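Local coordinates for protein nitrite transporter NirC (PDB 4FC4) that forms a homopentameric channel of the formate/nitrite transporter family that carries nitrite into and out of the cell across the cytoplasmic membrane, at residues M1-D4 and T5-C9; L25-W28 and V29-M33; I172-G176 and T177-L181. All blocks are in the same frame, centred on the assembly; numbering follows the deposited sequence.

Interaction 1 (M1-D4 and T5-C9); sequences MFTD and TINKC
Ile6 swings CG1 beside its own backbone N (chi1 -78°) and extends it at chi2, which carries CD1 back over the N-terminal end of the helix to Phe2. Phe2 takes the N-cap position of helix 3-22, the first helix of this formate/nitrite transporter chain. The branch tip CD1 of Ile6 lies 4.1 Å from CB of Phe2, an apolar i to i+4 contact, while the aromatic ring itself leads away from the helix. The Phe2 carbonyl starts the helical ladder: Ile6 N donates to Phe2 O at 3.0 Å, and Lys8 N donates to Asp4 O at 3.0 Å.

On another side of the same turn, Thr3 and Asn7 point the same way, side by side. With OG1 beside the backbone N, Thr3 places CG2 next to the amide of Asn7, 3.7 Å from OD1. Bends at chi2 and chi3 bring CD of Lys8 to 3.4 Å from Asp4 O, yet Lys8 NZ stays 6.7 Å from Asp4 OD2, too far for a salt bridge.

Thr5 OG1 is held by a hydrogen bond from Arg173, and the Phe2 ring meets Tyr245 edge-to-face, joining the N-terminal turn to the end of helix 219-248. One face of the Phe2 ring is covered by its neighbour in sequence: CG of Met1 sits 4.0 Å above the ring plane, over its centre.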
ATOM      1  N   MET B   1     -11.651 -28.347  -4.516  1.00 95.55           N
ATOM      2  CA  MET B   1     -10.605 -27.509  -3.825  1.00 96.40           C
ATOM      3  C   MET B   1     -10.784 -27.597  -2.310  1.00 89.80           C
ATOM      4  O   MET B   1     -11.522 -28.483  -1.846  1.00 88.06           O
ATOM      5  CB  MET B   1     -10.620 -26.043  -4.321  1.00 98.19           C
ATOM      6  CG  MET B   1     -11.944 -25.567  -4.918  1.00 92.43           C
ATOM      7  SD  MET B   1     -11.781 -23.927  -5.653  1.00 99.01           S
ATOM      8  CE  MET B   1     -10.670 -24.242  -7.026  1.00 89.84           C
ATOM      9  N   PHE B   2     -10.107 -26.708  -1.555  1.00 80.08           N
ATOM     10  CA  PHE B   2     -10.165 -26.652  -0.052  1.00 68.48           C
ATOM     11  C   PHE B   2      -9.609 -27.834   0.810  1.00 65.23           C
ATOM     12  O   PHE B   2      -9.537 -27.687   2.035  1.00 66.17           O
ATOM     13  CB  PHE B   2     -11.588 -26.341   0.447  1.00 66.32           C
ATOM     14  CG  PHE B   2     -12.374 -25.390  -0.435  1.00 66.40           C
ATOM     15  CD1 PHE B   2     -11.874 -24.099  -0.752  1.00 60.77           C
ATOM     16  CD2 PHE B   2     -13.639 -25.755  -0.905  1.00 61.90           C
ATOM     17  CE1 PHE B   2     -12.612 -23.219  -1.520  1.00 55.99           C
ATOM     18  CE2 PHE B   2     -14.368 -24.870  -1.679  1.00 62.06           C
ATOM     19  CZ  PHE B   2     -13.858 -23.609  -1.994  1.00 57.57           C
ATOM     20  N   THR B   3      -9.249 -28.983   0.204  1.00 62.51           N
ATOM     21  CA  THR B   3      -8.726 -30.161   0.931  1.00 61.97           C
ATOM     22  C   THR B   3      -7.388 -29.886   1.627  1.00 58.67           C
ATOM     23  O   THR B   3      -7.251 -30.148   2.807  1.00 57.35           O
ATOM     24  CB  THR B   3      -8.583 -31.417   0.009  1.00 69.44           C
ATOM     25  OG1 THR B   3      -9.869 -31.817  -0.476  1.00 70.43           O
ATOM     26  CG2 THR B   3      -7.927 -32.606   0.724  1.00 65.53           C
ATOM     27  N   ASP B   4      -6.400 -29.370   0.915  1.00 57.24           N
ATOM     28  CA  ASP B   4      -5.198 -28.880   1.581  1.00 58.68           C
ATOM     29  C   ASP B   4      -5.397 -27.920   2.726  1.00 54.94           C
ATOM     30  O   ASP B   4      -4.734 -28.078   3.725  1.00 57.86           O
ATOM     31  CB  ASP B   4      -4.201 -28.316   0.590  1.00 65.92           C
ATOM     32  CG  ASP B   4      -3.817 -29.346  -0.453  1.00 79.08           C
ATOM     33  OD1 ASP B   4      -3.527 -30.521  -0.069  1.00 86.10           O
ATOM     34  OD2 ASP B   4      -3.841 -29.003  -1.656  1.00 79.44           O
ATOM     35  N   THR B   5      -6.298 -26.945   2.618  1.00 53.36           N
ATOM     36  CA  THR B   5      -6.469 -25.955   3.700  1.00 49.25           C
ATOM     37  C   THR B   5      -7.052 -26.605   4.917  1.00 48.83           C
ATOM     38  O   THR B   5      -6.603 -26.368   6.052  1.00 48.98           O
ATOM     39  CB  THR B   5      -7.381 -24.799   3.281  1.00 48.48           C
ATOM     40  OG1 THR B   5      -6.921 -24.304   2.032  1.00 50.48           O
ATOM     41  CG2 THR B   5      -7.337 -23.651   4.277  1.00 43.66           C
ATOM     42  N   ILE B   6      -8.062 -27.428   4.668  1.00 49.85           N
ATOM     43  CA  ILE B   6      -8.691 -28.193   5.697  1.00 50.32           C
ATOM     44  C   ILE B   6      -7.683 -29.082   6.423  1.00 51.54           C
ATOM     45  O   ILE B   6      -7.623 -29.053   7.654  1.00 51.12           O
ATOM     46  CB  ILE B   6      -9.909 -28.953   5.146  1.00 55.21           C
ATOM     47  CG1 ILE B   6     -11.083 -27.966   5.005  1.00 53.48           C
ATOM     48  CG2 ILE B   6     -10.328 -30.116   6.055  1.00 51.05           C
ATOM     49  CD1 ILE B   6     -12.033 -28.414   3.923  1.00 55.58           C
ATOM     50  N   ASN B   7      -6.846 -29.802   5.686  1.00 51.51           N
ATOM     51  CA  ASN B   7      -5.818 -30.644   6.340  1.00 52.66           C
ATOM     52  C   ASN B   7      -4.821 -29.868   7.159  1.00 53.22           C
ATOM     53  O   ASN B   7      -4.456 -30.324   8.228  1.00 57.72           O
ATOM     54  CB  ASN B   7      -5.103 -31.571   5.369  1.00 53.07           C
ATOM     55  CG  ASN B   7      -6.018 -32.656   4.833  1.00 56.70           C
ATOM     56  OD1 ASN B   7      -5.847 -33.109   3.706  1.00 60.28           O
ATOM     57  ND2 ASN B   7      -7.022 -33.048   5.620  1.00 55.44           N
ATOM     58  N   LYS B   8      -4.399 -28.700   6.671  1.00 50.33           N
ATOM     59  CA  LYS B   8      -3.632 -27.766   7.482  1.00 49.59           C
ATOM     60  C   LYS B   8      -4.314 -27.323   8.788  1.00 48.96           C
ATOM     61  O   LYS B   8      -3.669 -27.308   9.845  1.00 50.99           O
ATOM     62  CB  LYS B   8      -3.221 -26.562   6.647  1.00 49.82           C
ATOM     63  CG  LYS B   8      -1.910 -26.736   5.895  1.00 50.60           C
ATOM     64  CD  LYS B   8      -1.988 -26.178   4.471  1.00 52.08           C
ATOM     65  CE  LYS B   8      -0.799 -25.284   4.168  1.00 54.04           C
ATOM     66  NZ  LYS B   8      -0.965 -24.819   2.769  1.00 57.70           N
ATOM     67  N   CYS B   9      -5.612 -27.002   8.737  1.00 47.20           N
ATOM     68  CA  CYS B   9      -6.352 -26.662   9.964  1.00 46.98           C
ATOM     69  C   CYS B   9      -6.454 -27.814  10.941  1.00 49.41           C
ATOM     70  O   CYS B   9      -6.317 -27.657  12.155  1.00 49.60           O
ATOM     71  CB  CYS B   9      -7.750 -26.229   9.621  1.00 48.92           C
ATOM     72  SG  CYS B   9      -7.827 -24.696   8.695  1.00 51.70           S
TER

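Interaction 2 (L25-W28 and V29-M33); sequences LGFW and VSSAM
Phe27 and Ser31 meet one turn apart on helix 24-51, with the serine hydroxyl over one face of the phenyl ring. Their first torsions differ: Phe27 sends CG away from its own N (chi1 -167°) and presents one ring face to Ser31 OG, whereas Ser31 holds OG beside its backbone N (chi1 -65°), directed back to the preceding turn. OG of Ser31 thereby comes 3.5 Å from CE2 of Phe27 and at the same time donates to Phe27 O at 3.0 Å. Ser31 N also donates to Phe27 O, at 2.9 Å, and the two donors approach from opposite faces of the carbonyl plane. A double grip on one carbonyl is a familiar way for a serine in a transmembrane helix to satisfy its hydroxyl within its own helix.

On another side of the helix Leu25 and Val29 run side by side. Val29 keeps CG2 beside its backbone N, which sets this methyl 3.5 Å from Leu25 O and 4.2 Å from CD1 of Leu25. Ser30 holds OG anti to its backbone N, beside the carbonyl carbon (chi1 -180°); CB of Ser30 lies 3.0 Å from Gly26 O.

The stretch lies in a predicted membrane-spanning segment. Phe27 packs on Ile16 and Leu19 of helix 3-22 and on Gln107 and Thr108 of helix 98-125, while Leu25 and Val29 face Tyr247 and Gly244 of a neighbouring subunit, in its helix 219-248.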
ATOM      1  N   LEU B  25       2.289 -25.028  30.227  1.00 54.61           N
ATOM      2  CA  LEU B  25       2.882 -23.694  30.362  1.00 56.19           C
ATOM      3  C   LEU B  25       2.943 -22.920  29.039  1.00 52.06           C
ATOM      4  O   LEU B  25       2.517 -21.764  28.964  1.00 55.19           O
ATOM      5  CB  LEU B  25       4.291 -23.780  30.989  1.00 56.61           C
ATOM      6  CG  LEU B  25       5.094 -22.456  31.093  1.00 58.98           C
ATOM      7  CD1 LEU B  25       4.398 -21.424  31.985  1.00 55.67           C
ATOM      8  CD2 LEU B  25       6.549 -22.701  31.512  1.00 56.09           C
ATOM      9  N   GLY B  26       3.499 -23.543  28.008  1.00 51.14           N
ATOM     10  CA  GLY B  26       3.578 -22.891  26.675  1.00 48.84           C
ATOM     11  C   GLY B  26       2.193 -22.622  26.124  1.00 47.10           C
ATOM     12  O   GLY B  26       1.991 -21.613  25.527  1.00 42.01           O
ATOM     13  N   PHE B  27       1.222 -23.517  26.380  1.00 48.76           N
ATOM     14  CA  PHE B  27      -0.189 -23.241  26.093  1.00 47.53           C
ATOM     15  C   PHE B  27      -0.671 -21.915  26.690  1.00 47.17           C
ATOM     16  O   PHE B  27      -1.273 -21.110  25.992  1.00 46.55           O
ATOM     17  CB  PHE B  27      -1.149 -24.391  26.516  1.00 50.21           C
ATOM     18  CG  PHE B  27      -2.515 -24.217  25.927  1.00 51.11           C
ATOM     19  CD1 PHE B  27      -2.781 -24.638  24.619  1.00 49.01           C
ATOM     20  CD2 PHE B  27      -3.516 -23.521  26.628  1.00 48.67           C
ATOM     21  CE1 PHE B  27      -4.036 -24.437  24.058  1.00 47.61           C
ATOM     22  CE2 PHE B  27      -4.746 -23.291  26.044  1.00 45.79           C
ATOM     23  CZ  PHE B  27      -5.016 -23.764  24.769  1.00 45.48           C
ATOM     24  N   TRP B  28      -0.391 -21.688  27.973  1.00 48.05           N
ATOM     25  CA  TRP B  28      -0.849 -20.471  28.621  1.00 48.71           C
ATOM     26  C   TRP B  28      -0.087 -19.281  28.176  1.00 46.82           C
ATOM     27  O   TRP B  28      -0.708 -18.215  27.961  1.00 45.13           O
ATOM     28  CB  TRP B  28      -0.850 -20.579  30.142  1.00 52.46           C
ATOM     29  CG  TRP B  28      -1.939 -21.501  30.596  1.00 59.79           C
ATOM     30  CD1 TRP B  28      -1.860 -22.870  30.776  1.00 64.12           C
ATOM     31  CD2 TRP B  28      -3.347 -21.159  30.884  1.00 66.13           C
ATOM     32  NE1 TRP B  28      -3.067 -23.393  31.172  1.00 68.47           N
ATOM     33  CE2 TRP B  28      -4.006 -22.427  31.259  1.00 68.42           C
ATOM     34  CE3 TRP B  28      -4.092 -19.973  30.908  1.00 65.58           C
ATOM     35  CZ2 TRP B  28      -5.350 -22.485  31.627  1.00 65.32           C
ATOM     36  CZ3 TRP B  28      -5.446 -20.045  31.297  1.00 64.93           C
ATOM     37  CH2 TRP B  28      -6.056 -21.272  31.637  1.00 64.90           C
ATOM     38  N   VAL B  29       1.234 -19.411  28.013  1.00 43.63           N
ATOM     39  CA  VAL B  29       2.003 -18.237  27.562  1.00 46.69           C
ATOM     40  C   VAL B  29       1.451 -17.774  26.188  1.00 43.79           C
ATOM     41  O   VAL B  29       1.159 -16.609  25.934  1.00 44.40           O
ATOM     42  CB  VAL B  29       3.529 -18.512  27.497  1.00 45.53           C
ATOM     43  CG1 VAL B  29       4.258 -17.382  26.782  1.00 43.90           C
ATOM     44  CG2 VAL B  29       4.103 -18.619  28.901  1.00 45.56           C
ATOM     45  N   SER B  30       1.244 -18.749  25.339  1.00 45.39           N
ATOM     46  CA  SER B  30       0.929 -18.536  23.967  1.00 45.44           C
ATOM     47  C   SER B  30      -0.549 -18.043  23.791  1.00 48.62           C
ATOM     48  O   SER B  30      -0.812 -17.172  22.943  1.00 44.49           O
ATOM     49  CB  SER B  30       1.301 -19.825  23.214  1.00 44.24           C
ATOM     50  OG  SER B  30       1.028 -19.690  21.857  1.00 52.82           O
ATOM     51  N   SER B  31      -1.488 -18.550  24.608  1.00 44.18           N
ATOM     52  CA  SER B  31      -2.811 -17.926  24.736  1.00 45.38           C
ATOM     53  C   SER B  31      -2.779 -16.491  25.345  1.00 47.02           C
ATOM     54  O   SER B  31      -3.516 -15.598  24.896  1.00 48.09           O
ATOM     55  CB  SER B  31      -3.695 -18.779  25.628  1.00 51.25           C
ATOM     56  OG  SER B  31      -3.929 -20.019  25.033  1.00 57.47           O
ATOM     57  N   ALA B  32      -1.995 -16.271  26.411  1.00 46.03           N
ATOM     58  CA  ALA B  32      -1.888 -14.905  26.985  1.00 44.16           C
ATOM     59  C   ALA B  32      -1.359 -13.960  25.899  1.00 43.48           C
ATOM     60  O   ALA B  32      -1.807 -12.812  25.799  1.00 43.99           O
ATOM     61  CB  ALA B  32      -1.002 -14.871  28.242  1.00 42.47           C
ATOM     62  N   MET B  33      -0.400 -14.441  25.109  1.00 40.40           N
ATOM     63  CA  MET B  33       0.150 -13.639  24.046  1.00 44.18           C
ATOM     64  C   MET B  33      -0.954 -13.135  23.098  1.00 41.78           C
ATOM     65  O   MET B  33      -1.005 -11.959  22.771  1.00 43.60           O
ATOM     66  CB  MET B  33       1.227 -14.404  23.265  1.00 45.61           C
ATOM     67  CG  MET B  33       2.539 -14.692  24.006  1.00 45.87           C
ATOM     68  SD  MET B  33       3.730 -15.453  22.856  1.00 45.60           S
ATOM     69  CE  MET B  33       5.325 -15.174  23.636  1.00 44.30           C
TER

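Interaction 3 (I172-G176 and T177-L181); sequences IRTEG and TAKFL
Lys179 folds back from the first turn of helix 177-192 onto the loop before it. CB of Lys179 lies 3.5 Å from Gly176 O, and CG, beside the lysine's backbone N, stays near that carbonyl while also approaching Thr174 O. CD of Lys179 continues past the Gly176 backbone, 3.7 Å from Gly176 O. Bends at chi3 and chi4 (127° and 74°) then curl CE toward Thr174 O, to which Lys179 NZ donates a hydrogen bond of 3.0 Å. NZ also bonds to Ala171 O at the end of helix 150-172, whose partial negative charge would suit an ammonium group. Glu175 OE2, 3.8 Å from Lys179 NZ, adds a long salt bridge.

Thr174 CB rests on Ala178 CB at 3.7 Å, and Thr174 OG1 is bonded to Met170 O. Ala178 N donates to Glu175 O, while Lys179 N reaches Gly176 O from above its carbonyl plane. Gly176 O also lies at the edge of the Phe180 ring, in its plane.

Ala178 packs on Phe180 of one neighbouring subunit, and Thr177 meets Thr177 of that subunit and of a second neighbour. This is a short loop joining two helices of the FNT fold, in which a lysine of the second helix reaches the Ala171 carbonyl ending the first and the Thr174 carbonyl of the loop, at the pentamer's subunit interfaces.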
ATOM      1  N   ILE B 172      -3.974 -18.664   5.510  1.00 42.50           N
ATOM      2  CA  ILE B 172      -3.449 -20.014   5.294  1.00 42.54           C
ATOM      3  C   ILE B 172      -3.258 -20.341   3.818  1.00 47.63           C
ATOM      4  O   ILE B 172      -2.310 -21.054   3.465  1.00 49.33           O
ATOM      5  CB  ILE B 172      -4.278 -21.086   5.992  1.00 45.75           C
ATOM      6  CG1 ILE B 172      -4.006 -21.036   7.485  1.00 44.03           C
ATOM      7  CG2 ILE B 172      -3.912 -22.477   5.487  1.00 42.73           C
ATOM      8  CD1 ILE B 172      -4.993 -21.850   8.289  1.00 48.97           C
ATOM      9  N   ARG B 173      -4.134 -19.793   2.962  1.00 49.17           N
ATOM     10  CA  ARG B 173      -4.176 -20.081   1.513  1.00 45.15           C
ATOM     11  C   ARG B 173      -3.277 -19.199   0.628  1.00 45.88           C
ATOM     12  O   ARG B 173      -3.228 -19.371  -0.596  1.00 46.42           O
ATOM     13  CB  ARG B 173      -5.617 -19.958   1.072  1.00 43.95           C
ATOM     14  CG  ARG B 173      -6.456 -21.073   1.698  1.00 46.97           C
ATOM     15  CD  ARG B 173      -7.937 -20.812   1.540  1.00 46.47           C
ATOM     16  NE  ARG B 173      -8.341 -20.674   0.139  1.00 48.57           N
ATOM     17  CZ  ARG B 173      -8.589 -21.701  -0.670  1.00 48.74           C
ATOM     18  NH1 ARG B 173      -8.459 -22.917  -0.206  1.00 47.21           N
ATOM     19  NH2 ARG B 173      -8.961 -21.503  -1.943  1.00 50.90           N
ATOM     20  N   THR B 174      -2.600 -18.253   1.255  1.00 45.28           N
ATOM     21  CA  THR B 174      -1.684 -17.311   0.572  1.00 50.64           C
ATOM     22  C   THR B 174      -0.298 -17.260   1.239  1.00 46.83           C
ATOM     23  O   THR B 174      -0.081 -17.812   2.325  1.00 47.64           O
ATOM     24  CB  THR B 174      -2.287 -15.863   0.505  1.00 49.29           C
ATOM     25  OG1 THR B 174      -2.658 -15.388   1.823  1.00 44.80           O
ATOM     26  CG2 THR B 174      -3.539 -15.861  -0.424  1.00 46.14           C
ATOM     27  N   GLU B 175       0.604 -16.552   0.591  1.00 47.57           N
ATOM     28  CA  GLU B 175       2.012 -16.409   1.006  1.00 50.16           C
ATOM     29  C   GLU B 175       2.404 -14.938   1.268  1.00 49.91           C
ATOM     30  O   GLU B 175       1.776 -13.999   0.775  1.00 52.87           O
ATOM     31  CB  GLU B 175       2.889 -17.011  -0.102  1.00 56.73           C
ATOM     32  CG  GLU B 175       3.700 -18.281   0.226  1.00 69.42           C
ATOM     33  CD  GLU B 175       3.101 -19.204   1.299  1.00 69.15           C
ATOM     34  OE1 GLU B 175       2.459 -20.194   0.905  1.00 67.87           O
ATOM     35  OE2 GLU B 175       3.292 -18.965   2.522  1.00 61.09           O
ATOM     36  N   GLY B 176       3.425 -14.731   2.083  1.00 49.74           N
ATOM     37  CA  GLY B 176       4.075 -13.447   2.216  1.00 45.01           C
ATOM     38  C   GLY B 176       3.146 -12.313   2.481  1.00 45.67           C
ATOM     39  O   GLY B 176       2.353 -12.396   3.415  1.00 48.30           O
ATOM     40  N   THR B 177       3.233 -11.242   1.681  1.00 43.67           N
ATOM     41  CA  THR B 177       2.418 -10.050   1.977  1.00 45.49           C
ATOM     42  C   THR B 177       0.868 -10.263   1.894  1.00 45.32           C
ATOM     43  O   THR B 177       0.062  -9.537   2.481  1.00 40.50           O
ATOM     44  CB  THR B 177       2.917  -8.845   1.142  1.00 48.19           C
ATOM     45  OG1 THR B 177       4.166  -8.376   1.686  1.00 48.89           O
ATOM     46  CG2 THR B 177       1.940  -7.691   1.163  1.00 46.15           C
ATOM     47  N   ALA B 178       0.436 -11.273   1.157  1.00 41.36           N
ATOM     48  CA  ALA B 178      -0.940 -11.370   0.864  1.00 36.59           C
ATOM     49  C   ALA B 178      -1.607 -11.752   2.186  1.00 38.88           C
ATOM     50  O   ALA B 178      -2.753 -11.388   2.420  1.00 36.40           O
ATOM     51  CB  ALA B 178      -1.140 -12.416  -0.228  1.00 37.63           C
ATOM     52  N   LYS B 179      -0.881 -12.430   3.072  1.00 34.27           N
ATOM     53  CA  LYS B 179      -1.449 -12.724   4.377  1.00 42.28           C
ATOM     54  C   LYS B 179      -1.874 -11.425   5.065  1.00 40.53           C
ATOM     55  O   LYS B 179      -2.944 -11.388   5.679  1.00 40.47           O
ATOM     56  CB  LYS B 179      -0.460 -13.470   5.290  1.00 41.69           C
ATOM     57  CG  LYS B 179      -0.189 -14.878   4.851  1.00 42.30           C
ATOM     58  CD  LYS B 179       1.167 -15.322   5.359  1.00 51.41           C
ATOM     59  CE  LYS B 179       1.102 -16.634   6.129  1.00 50.17           C
ATOM     60  NZ  LYS B 179       0.915 -17.801   5.203  1.00 56.02           N
ATOM     61  N   PHE B 180      -1.027 -10.388   4.966  1.00 36.10           N
ATOM     62  CA  PHE B 180      -1.196  -9.156   5.728  1.00 36.87           C
ATOM     63  C   PHE B 180      -2.396  -8.369   5.200  1.00 38.80           C
ATOM     64  O   PHE B 180      -3.186  -7.853   5.976  1.00 37.43           O
ATOM     65  CB  PHE B 180       0.032  -8.289   5.629  1.00 35.56           C
ATOM     66  CG  PHE B 180       1.235  -8.744   6.456  1.00 37.62           C
ATOM     67  CD1 PHE B 180       2.019  -9.850   6.067  1.00 36.36           C
ATOM     68  CD2 PHE B 180       1.680  -7.959   7.511  1.00 35.57           C
ATOM     69  CE1 PHE B 180       3.155 -10.234   6.771  1.00 37.99           C
ATOM     70  CE2 PHE B 180       2.802  -8.333   8.233  1.00 38.80           C
ATOM     71  CZ  PHE B 180       3.557  -9.468   7.872  1.00 40.80           C
ATOM     72  N   LEU B 181      -2.508  -8.295   3.874  1.00 37.64           N
ATOM     73  CA  LEU B 181      -3.672  -7.759   3.197  1.00 40.07           C
ATOM     74  C   LEU B 181      -4.972  -8.473   3.505  1.00 40.27           C
ATOM     75  O   LEU B 181      -6.035  -7.796   3.717  1.00 38.08           O
ATOM     76  CB  LEU B 181      -3.438  -7.715   1.703  1.00 40.55           C
ATOM     77  CG  LEU B 181      -2.848  -6.376   1.267  1.00 46.85           C
ATOM     78  CD1 LEU B 181      -1.754  -5.854   2.174  1.00 44.24           C
ATOM     79  CD2 LEU B 181      -2.410  -6.360  -0.196  1.00 47.03           C
TER

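How the interactions relate
From the N terminus the contacts follow in series, none nested in or crossing another. Interaction 1 closes the first turn of helix 3-22, interaction 2 lies near the start of the next helix, 24-51, and interaction 3 closes the short loop between helices 150-172 and 177-192. Interactions 1 and 3 touch despite their separation in sequence: Arg173 meets Thr5 and the Phe2 ring, and Ile172 packs on Thr5 and Cys9, tying helix 3-22 to the end of helix 150-172. Interaction 2 stands apart, its centre about 25 Å from that of interaction 3. Interactions 1 and 3 share one neighbouring subunit, interactions 2 and 3 another.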